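Local structure of WbbM protein (Klebsiella pneumoniae, 6U4B) at residues Ala40-Ala45 with Pro126-Glu131; Gly292-Val297 with Arg363-Asn368; Ser443-Ser446 with Gly451-Pro454. The protein probably polymerises O-antigen as a bifunctional, trimeric glycosyltransferase that joins a DUF4422 region to a magnesium-binding family 8 glycosyltransferase region. All coordinates share one frame; numbering follows the deposited sequence.

Contact 1. Residues Ala40-Ala45 with Pro126-Glu131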
loop_
_atom_site.group_PDB
_atom_site.type_symbol
_atom_site.label_atom_id
_atom_site.label_comp_id
_atom_site.label_asym_id
_atom_site.label_seq_id
_atom_site.Cartn_x
_atom_site.Cartn_y
_atom_site.Cartn_z
ATOM N N ALA A 40 26.107 -35.316 -3.620
ATOM C CA ALA A 40 26.021 -36.239 -4.747
ATOM C C ALA A 40 25.002 -37.343 -4.497
ATOM O O ALA A 40 24.870 -37.857 -3.381
ATOM C CB ALA A 40 27.394 -36.851 -5.028
ATOM N N PHE A 41 24.287 -37.713 -5.555
ATOM C CA PHE A 41 23.277 -38.761 -5.508
ATOM C C PHE A 41 23.804 -40.029 -6.162
ATOM O O PHE A 41 24.506 -39.973 -7.177
ATOM C CB PHE A 41 21.997 -38.316 -6.216
ATOM C CG PHE A 41 21.328 -37.130 -5.583
ATOM C CD1 PHE A 41 20.855 -36.088 -6.365
ATOM C CD2 PHE A 41 21.163 -37.061 -4.208
ATOM C CE1 PHE A 41 20.233 -34.993 -5.784
ATOM C CE2 PHE A 41 20.541 -35.969 -3.624
ATOM C CZ PHE A 41 20.076 -34.935 -4.412
ATOM N N LEU A 42 23.459 -41.172 -5.578
ATOM C CA LEU A 42 23.807 -42.448 -6.182
ATOM C C LEU A 42 22.964 -42.689 -7.429
ATOM O O LEU A 42 21.788 -42.323 -7.493
ATOM C CB LEU A 42 23.611 -43.584 -5.178
ATOM C CG LEU A 42 24.589 -43.565 -4.004
ATOM C CD1 LEU A 42 24.227 -44.625 -2.972
ATOM C CD2 LEU A 42 26.011 -43.759 -4.505
ATOM N N ASN A 43 23.576 -43.325 -8.426
ATOM C CA ASN A 43 22.943 -43.445 -9.733
ATOM C C ASN A 43 21.904 -44.553 -9.808
ATOM O O ASN A 43 21.034 -44.501 -10.683
ATOM C CB ASN A 43 24.000 -43.674 -10.815
ATOM C CG ASN A 43 24.845 -42.448 -11.070
ATOM O OD1 ASN A 43 24.358 -41.319 -10.995
ATOM N ND2 ASN A 43 26.119 -42.660 -11.370
ATOM N N ALA A 44 21.970 -45.548 -8.930
ATOM C CA ALA A 44 21.056 -46.676 -9.037
ATOM C C ALA A 44 19.627 -46.235 -8.745
ATOM O O ALA A 44 19.370 -45.470 -7.811
ATOM C CB ALA A 44 21.475 -47.799 -8.089
ATOM N N ALA A 45 18.694 -46.725 -9.566
ATOM C CA ALA A 45 17.298 -46.322 -9.448
ATOM C C ALA A 45 16.658 -46.801 -8.153
ATOM O O ALA A 45 15.642 -46.239 -7.733
ATOM C CB ALA A 45 16.501 -46.846 -10.644
ATOM N N PRO A 126 37.654 -41.812 -2.460
ATOM C CA PRO A 126 37.756 -40.352 -2.623
ATOM C C PRO A 126 36.420 -39.651 -2.832
ATOM O O PRO A 126 36.020 -38.828 -2.005
ATOM C CB PRO A 126 38.669 -40.196 -3.850
ATOM C CG PRO A 126 38.765 -41.568 -4.470
ATOM C CD PRO A 126 38.583 -42.529 -3.346
ATOM N N CYS A 127 35.720 -39.960 -3.922
ATOM C CA CYS A 127 34.434 -39.340 -4.203
ATOM C C CYS A 127 33.489 -40.379 -4.791
ATOM O O CYS A 127 33.888 -41.496 -5.128
ATOM C CB CYS A 127 34.577 -38.136 -5.147
ATOM S SG CYS A 127 35.305 -38.512 -6.755
ATOM N N ILE A 128 32.219 -39.998 -4.905
ATOM C CA ILE A 128 31.195 -40.874 -5.466
ATOM C C ILE A 128 31.306 -40.828 -6.986
ATOM O O ILE A 128 30.900 -39.850 -7.619
ATOM C CB ILE A 128 29.791 -40.473 -5.003
ATOM C CG1 ILE A 128 29.655 -40.648 -3.490
ATOM C CG2 ILE A 128 28.737 -41.292 -5.738
ATOM C CD1 ILE A 128 28.303 -40.231 -2.941
ATOM N N ASP A 129 31.854 -41.887 -7.576
ATOM C CA ASP A 129 31.927 -41.994 -9.027
ATOM C C ASP A 129 31.419 -43.356 -9.482
ATOM O O ASP A 129 30.853 -44.112 -8.685
ATOM C CB ASP A 129 33.357 -41.760 -9.522
ATOM C CG ASP A 129 34.377 -42.623 -8.802
ATOM O OD1 ASP A 129 34.695 -42.327 -7.631
ATOM O OD2 ASP A 129 34.856 -43.606 -9.404
ATOM N N GLU A 130 31.614 -43.678 -10.762
ATOM C CA GLU A 130 31.130 -44.953 -11.279
ATOM C C GLU A 130 31.923 -46.130 -10.723
ATOM O O GLU A 130 31.356 -47.210 -10.519
ATOM C CB GLU A 130 31.163 -44.945 -12.808
ATOM C CG GLU A 130 29.902 -44.363 -13.441
ATOM C CD GLU A 130 30.049 -44.101 -14.928
ATOM O OE1 GLU A 130 30.281 -42.933 -15.307
ATOM O OE2 GLU A 130 29.940 -45.064 -15.719
ATOM N N GLU A 131 33.223 -45.946 -10.467
ATOM C CA GLU A 131 34.010 -47.012 -9.852
ATOM C C GLU A 131 33.546 -47.288 -8.426
ATOM O O GLU A 131 33.511 -48.446 -7.991
ATOM C CB GLU A 131 35.493 -46.650 -9.864
ATOM C CG GLU A 131 36.381 -47.676 -9.173
ATOM C CD GLU A 131 37.741 -47.118 -8.802
ATOM O OE1 GLU A 131 37.927 -45.888 -8.907
ATOM O OE2 GLU A 131 38.621 -47.910 -8.402
#
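I128 reaches across to the loop 40-45 with both of its branches, and each meets a different residue. Its CG1 stands beside the backbone N (chi1 -64°) and the chain runs on extended, which carries CD1 to within 4.1 Å of A40 CB. The other branch, CG2, meets L42 CD2 at 3.9 Å; here the two side chains cross at about a right angle, with methyl against methyl. No hydrogen bond joins the segments. The A40 end is the more enclosed part: A40 is buried and also packs on T289 and N291, while L42, partly exposed, also touches I47 and H106. The other end is loose. N43 and E130, both exposed, come near the opposite segment without touching it, although the backbone N of N43 is hydrogen-bonded to E133, further along the helix. Just after I128, D129 OD2 accepts a weak bond from E131 N at 3.0 Å. In the DUF4422 region, I128 thus packs against the loop between the parallel strands 29-35 and 47-51, immediately ahead of the D129 N-cap of helix 130-135.

Contact 2. Residues Gly292-Val297 with Arg363-Asn368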
loop_
_atom_site.group_PDB
_atom_site.type_symbol
_atom_site.label_atom_id
_atom_site.label_comp_id
_atom_site.label_asym_id
_atom_site.label_seq_id
_atom_site.Cartn_x
_atom_site.Cartn_y
_atom_site.Cartn_z
ATOM N N GLY A 292 23.240 -33.249 -8.789
ATOM C CA GLY A 292 21.809 -33.148 -8.972
ATOM C C GLY A 292 21.400 -32.054 -9.946
ATOM O O GLY A 292 22.217 -31.415 -10.611
ATOM N N ALA A 293 20.087 -31.852 -10.024
ATOM C CA ALA A 293 19.487 -30.859 -10.904
ATOM C C ALA A 293 18.105 -30.518 -10.369
ATOM O O ALA A 293 17.484 -31.321 -9.666
ATOM C CB ALA A 293 19.398 -31.360 -12.351
ATOM N N LEU A 294 17.628 -29.324 -10.710
ATOM C CA LEU A 294 16.323 -28.867 -10.255
ATOM C C LEU A 294 15.243 -29.279 -11.244
ATOM O O LEU A 294 15.418 -29.162 -12.460
ATOM C CB LEU A 294 16.316 -27.350 -10.069
ATOM C CG LEU A 294 17.170 -26.857 -8.905
ATOM C CD1 LEU A 294 17.130 -25.346 -8.807
ATOM C CD2 LEU A 294 16.707 -27.493 -7.601
ATOM N N ASN A 295 14.137 -29.758 -10.720
ATOM C CA ASN A 295 13.061 -30.142 -11.612
ATOM C C ASN A 295 12.024 -29.031 -11.721
ATOM O O ASN A 295 11.818 -28.268 -10.771
ATOM C CB ASN A 295 12.382 -31.424 -11.121
ATOM C CG ASN A 295 13.170 -32.669 -11.477
ATOM O OD1 ASN A 295 14.226 -32.937 -10.904
ATOM N ND2 ASN A 295 12.659 -33.440 -12.431
ATOM N N PRO A 296 11.374 -28.911 -12.878
ATOM C CA PRO A 296 10.294 -27.929 -13.014
ATOM C C PRO A 296 9.172 -28.208 -12.024
ATOM O O PRO A 296 8.879 -29.358 -11.690
ATOM C CB PRO A 296 9.826 -28.115 -14.462
ATOM C CG PRO A 296 10.995 -28.735 -15.164
ATOM C CD PRO A 296 11.655 -29.611 -14.143
ATOM N N VAL A 297 8.550 -27.131 -11.544
ATOM C CA VAL A 297 7.441 -27.251 -10.605
ATOM C C VAL A 297 6.081 -27.149 -11.289
ATOM O O VAL A 297 5.084 -27.631 -10.730
ATOM C CB VAL A 297 7.554 -26.206 -9.476
ATOM C CG1 VAL A 297 8.679 -26.580 -8.528
ATOM C CG2 VAL A 297 7.787 -24.825 -10.055
ATOM N N ARG A 363 11.919 -20.733 -5.317
ATOM C CA ARG A 363 12.751 -21.718 -4.644
ATOM C C ARG A 363 14.174 -21.187 -4.549
ATOM O O ARG A 363 14.590 -20.322 -5.324
ATOM C CB ARG A 363 12.736 -23.066 -5.375
ATOM C CG ARG A 363 11.380 -23.758 -5.393
ATOM C CD ARG A 363 11.422 -25.013 -6.251
ATOM N NE ARG A 363 11.632 -24.705 -7.664
ATOM C CZ ARG A 363 11.965 -25.606 -8.584
ATOM N NH1 ARG A 363 12.137 -26.878 -8.244
ATOM N NH2 ARG A 363 12.131 -25.237 -9.845
ATOM N N PHE A 364 14.915 -21.710 -3.578
ATOM C CA PHE A 364 16.290 -21.304 -3.329
ATOM C C PHE A 364 17.225 -22.488 -3.512
ATOM O O PHE A 364 16.891 -23.620 -3.142
ATOM C CB PHE A 364 16.459 -20.737 -1.916
ATOM C CG PHE A 364 15.762 -19.426 -1.704
ATOM C CD1 PHE A 364 16.374 -18.236 -2.062
ATOM C CD2 PHE A 364 14.496 -19.382 -1.143
ATOM C CE1 PHE A 364 15.732 -17.023 -1.870
ATOM C CE2 PHE A 364 13.849 -18.173 -0.946
ATOM C CZ PHE A 364 14.469 -16.993 -1.309
ATOM N N PHE A 365 18.399 -22.219 -4.074
ATOM C CA PHE A 365 19.459 -23.210 -4.190
ATOM C C PHE A 365 20.769 -22.572 -3.758
ATOM O O PHE A 365 21.094 -21.462 -4.191
ATOM C CB PHE A 365 19.574 -23.745 -5.621
ATOM C CG PHE A 365 20.614 -24.820 -5.780
ATOM C CD1 PHE A 365 20.353 -26.119 -5.370
ATOM C CD2 PHE A 365 21.852 -24.531 -6.328
ATOM C CE1 PHE A 365 21.309 -27.114 -5.507
ATOM C CE2 PHE A 365 22.817 -25.523 -6.469
ATOM C CZ PHE A 365 22.542 -26.815 -6.058
ATOM N N ASP A 366 21.505 -23.265 -2.892
ATOM C CA ASP A 366 22.808 -22.786 -2.443
ATOM C C ASP A 366 23.768 -22.712 -3.623
ATOM O O ASP A 366 24.218 -23.745 -4.131
ATOM C CB ASP A 366 23.365 -23.699 -1.348
ATOM C CG ASP A 366 24.636 -23.151 -0.713
ATOM O OD1 ASP A 366 25.093 -23.734 0.292
ATOM O OD2 ASP A 366 25.170 -22.131 -1.199
ATOM N N VAL A 367 24.095 -21.491 -4.058
ATOM C CA VAL A 367 24.962 -21.313 -5.216
ATOM C C VAL A 367 26.345 -21.904 -4.981
ATOM O O VAL A 367 27.029 -22.282 -5.939
ATOM C CB VAL A 367 25.047 -19.814 -5.583
ATOM C CG1 VAL A 367 25.931 -19.062 -4.594
ATOM C CG2 VAL A 367 25.539 -19.628 -7.017
ATOM N N ASN A 368 26.766 -22.025 -3.719
ATOM C CA ASN A 368 28.119 -22.466 -3.406
ATOM C C ASN A 368 28.358 -23.937 -3.719
ATOM O O ASN A 368 29.514 -24.371 -3.712
ATOM C CB ASN A 368 28.423 -22.183 -1.936
ATOM C CG ASN A 368 28.372 -20.701 -1.614
ATOM O OD1 ASN A 368 29.246 -19.938 -2.028
ATOM N ND2 ASN A 368 27.344 -20.284 -0.882
#
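On strand 360-366 of the mixed sheet in the family 8 glycosyltransferase region, the side that carries R363 and F365 lies against the loop 292-297, meeting L294, N295 and V297. R363 carries most of the contact. Its chain bends at chi3 (-66°), bringing the guanidinium up to the carbonyl of N295. NH1 donates to N295 O at 2.9 Å, approaching nearly along the line of the carbonyl bond (161°) although the oxygen is tilted somewhat from the guanidinium plane. NH2 lies 3.2 Å from N295 O, so both terminal nitrogens converge on one oxygen at the edge of the group, the NH2 bond being the weak one. V297 lies over one face of the guanidinium: CG1 sits above its centre, 3.4 Å from R363 CZ, and the two side chains run alongside each other with opposite headings. NH2 also forms a salt bridge with D334 of the neighbouring strand 333-340, which probably balances the charge.

Strands 302-309, 333-340 and 360-366 run parallel and are joined by helices, beta-alpha-beta crossovers consistent with the Rossmann-like sheet of the GT-A fold, as in family 8 glycosyltransferases. F364, pointing the other way from R363 and F365, packs on helix 344-352, whereas L294 packs against F365, and L395 of helix 392-395 touches both. L294 CD1 rests 4.3 Å from F365 CB, and its CD2 approaches the F365 ring obliquely; F290 meets that ring too. Where the strand ends, D366 OD2 accepts from N368 N at 3.0 Å, forming an Asx turn, and from N368 ND2 at 2.9 Å through its syn lone pair. The same amide nitrogen also bonds N340 OD1, tying the turn back to the end of strand 333-340.

Contact 3. Residues Ser443-Ser446 with Gly451-Pro454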
loop_
_atom_site.group_PDB
_atom_site.type_symbol
_atom_site.label_atom_id
_atom_site.label_comp_id
_atom_site.label_asym_id
_atom_site.label_seq_id
_atom_site.Cartn_x
_atom_site.Cartn_y
_atom_site.Cartn_z
ATOM N N SER A 443 38.721 3.016 -27.412
ATOM C CA SER A 443 40.018 2.394 -27.133
ATOM C C SER A 443 40.283 2.283 -25.632
ATOM O O SER A 443 41.385 2.565 -25.156
ATOM C CB SER A 443 41.149 3.153 -27.829
ATOM O OG SER A 443 40.962 3.164 -29.234
ATOM N N ALA A 444 39.264 1.875 -24.880
ATOM C CA ALA A 444 39.446 1.632 -23.456
ATOM C C ALA A 444 40.387 0.451 -23.242
ATOM O O ALA A 444 40.294 -0.569 -23.930
ATOM C CB ALA A 444 38.100 1.368 -22.783
ATOM N N MET A 445 41.303 0.599 -22.288
ATOM C CA MET A 445 42.317 -0.418 -22.038
ATOM C C MET A 445 41.704 -1.596 -21.288
ATOM O O MET A 445 41.110 -1.419 -20.219
ATOM C CB MET A 445 43.480 0.171 -21.244
ATOM C CG MET A 445 44.259 1.250 -21.980
ATOM S SD MET A 445 44.973 0.675 -23.534
ATOM C CE MET A 445 46.100 2.018 -23.899
ATOM N N SER A 446 41.853 -2.794 -21.846
ATOM C CA SER A 446 41.398 -4.002 -21.181
ATOM C C SER A 446 42.434 -4.468 -20.162
ATOM O O SER A 446 43.570 -3.986 -20.119
ATOM C CB SER A 446 41.125 -5.108 -22.201
ATOM O OG SER A 446 42.331 -5.579 -22.777
ATOM N N GLY A 451 47.508 -9.391 -20.600
ATOM C CA GLY A 451 48.135 -8.084 -20.549
ATOM C C GLY A 451 47.160 -6.923 -20.543
ATOM O O GLY A 451 46.129 -6.969 -19.863
ATOM N N VAL A 452 47.485 -5.869 -21.293
ATOM C CA VAL A 452 46.643 -4.682 -21.405
ATOM C C VAL A 452 46.630 -4.255 -22.867
ATOM O O VAL A 452 47.690 -3.998 -23.449
ATOM C CB VAL A 452 47.136 -3.525 -20.516
ATOM C CG1 VAL A 452 46.415 -2.237 -20.877
ATOM C CG2 VAL A 452 46.927 -3.857 -19.045
ATOM N N MET A 453 45.442 -4.176 -23.454
ATOM C CA MET A 453 45.295 -3.844 -24.863
ATOM C C MET A 453 43.971 -3.125 -25.052
ATOM O O MET A 453 43.099 -3.182 -24.175
ATOM C CB MET A 453 45.362 -5.101 -25.741
ATOM C CG MET A 453 44.676 -6.313 -25.141
ATOM S SD MET A 453 44.915 -7.793 -26.140
ATOM C CE MET A 453 44.596 -9.069 -24.928
ATOM N N PRO A 454 43.793 -2.419 -26.172
ATOM C CA PRO A 454 42.484 -1.824 -26.458
ATOM C C PRO A 454 41.394 -2.885 -26.463
ATOM O O PRO A 454 41.630 -4.046 -26.802
ATOM C CB PRO A 454 42.672 -1.203 -27.847
ATOM C CG PRO A 454 44.128 -0.912 -27.923
ATOM C CD PRO A 454 44.810 -2.014 -27.161
#
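Just past S443, the C-prime residue of the Schellman motif that ends helix 434-441, A444 O receives a CA-H...O contact from P454 CA at 3.6 Å. M445, the next residue, is bridged to P454 through the backbone. Its CB touches V452 CG1 at 3.8 Å, the two side chains crossing at about a right angle, and a bend at chi2 (-59°) folds SD back to 4.2 Å from P454 N. This side is exposed. S446 is buried and grips M453 O twice. Its backbone N donates at 2.7 Å in a nearly straight bond (172°), while OG, held between the backbone N and the carbonyl carbon, donates to the same oxygen at 2.9 Å from a direction tilted well out of the carbonyl plane. OG also lies 3.4 Å from M453 CG. Both residues pack on Y458 of helix 455-461, and S446 on W503 as well. Further on, V452 CA makes a CA-H...O contact with S446 O at 3.4 Å. The two segments run antiparallel and are joined by a single beta bridge, M445 with P454, at the neck of the surface connection from the Schellman-terminated helix 434-441 to helix 455-461, where P454 stands at the N-cap position.

Contacts 1 and 2 are neighbours. Their centres lie about 19 Å apart, and they touch where F41 CE1 packs 4.0 Å from G292 CA, so the loop running from strand 277-285 to strand 302-309 meets both the DUF4422 region and the sheet of the family 8 region. N291 OD1, from the residue before G292, is hydrogen-bonded to F41 N. Contact 3 is remote: its centre is about 46 Å from that of contact 1 and about 38 Å from that of contact 2, with nearest atoms about 34 and 26 Å away. None of the three belongs to the magnesium site formed by D406, D408 and H560, although contacts 2 and 3 both involve the family 8 region that holds it.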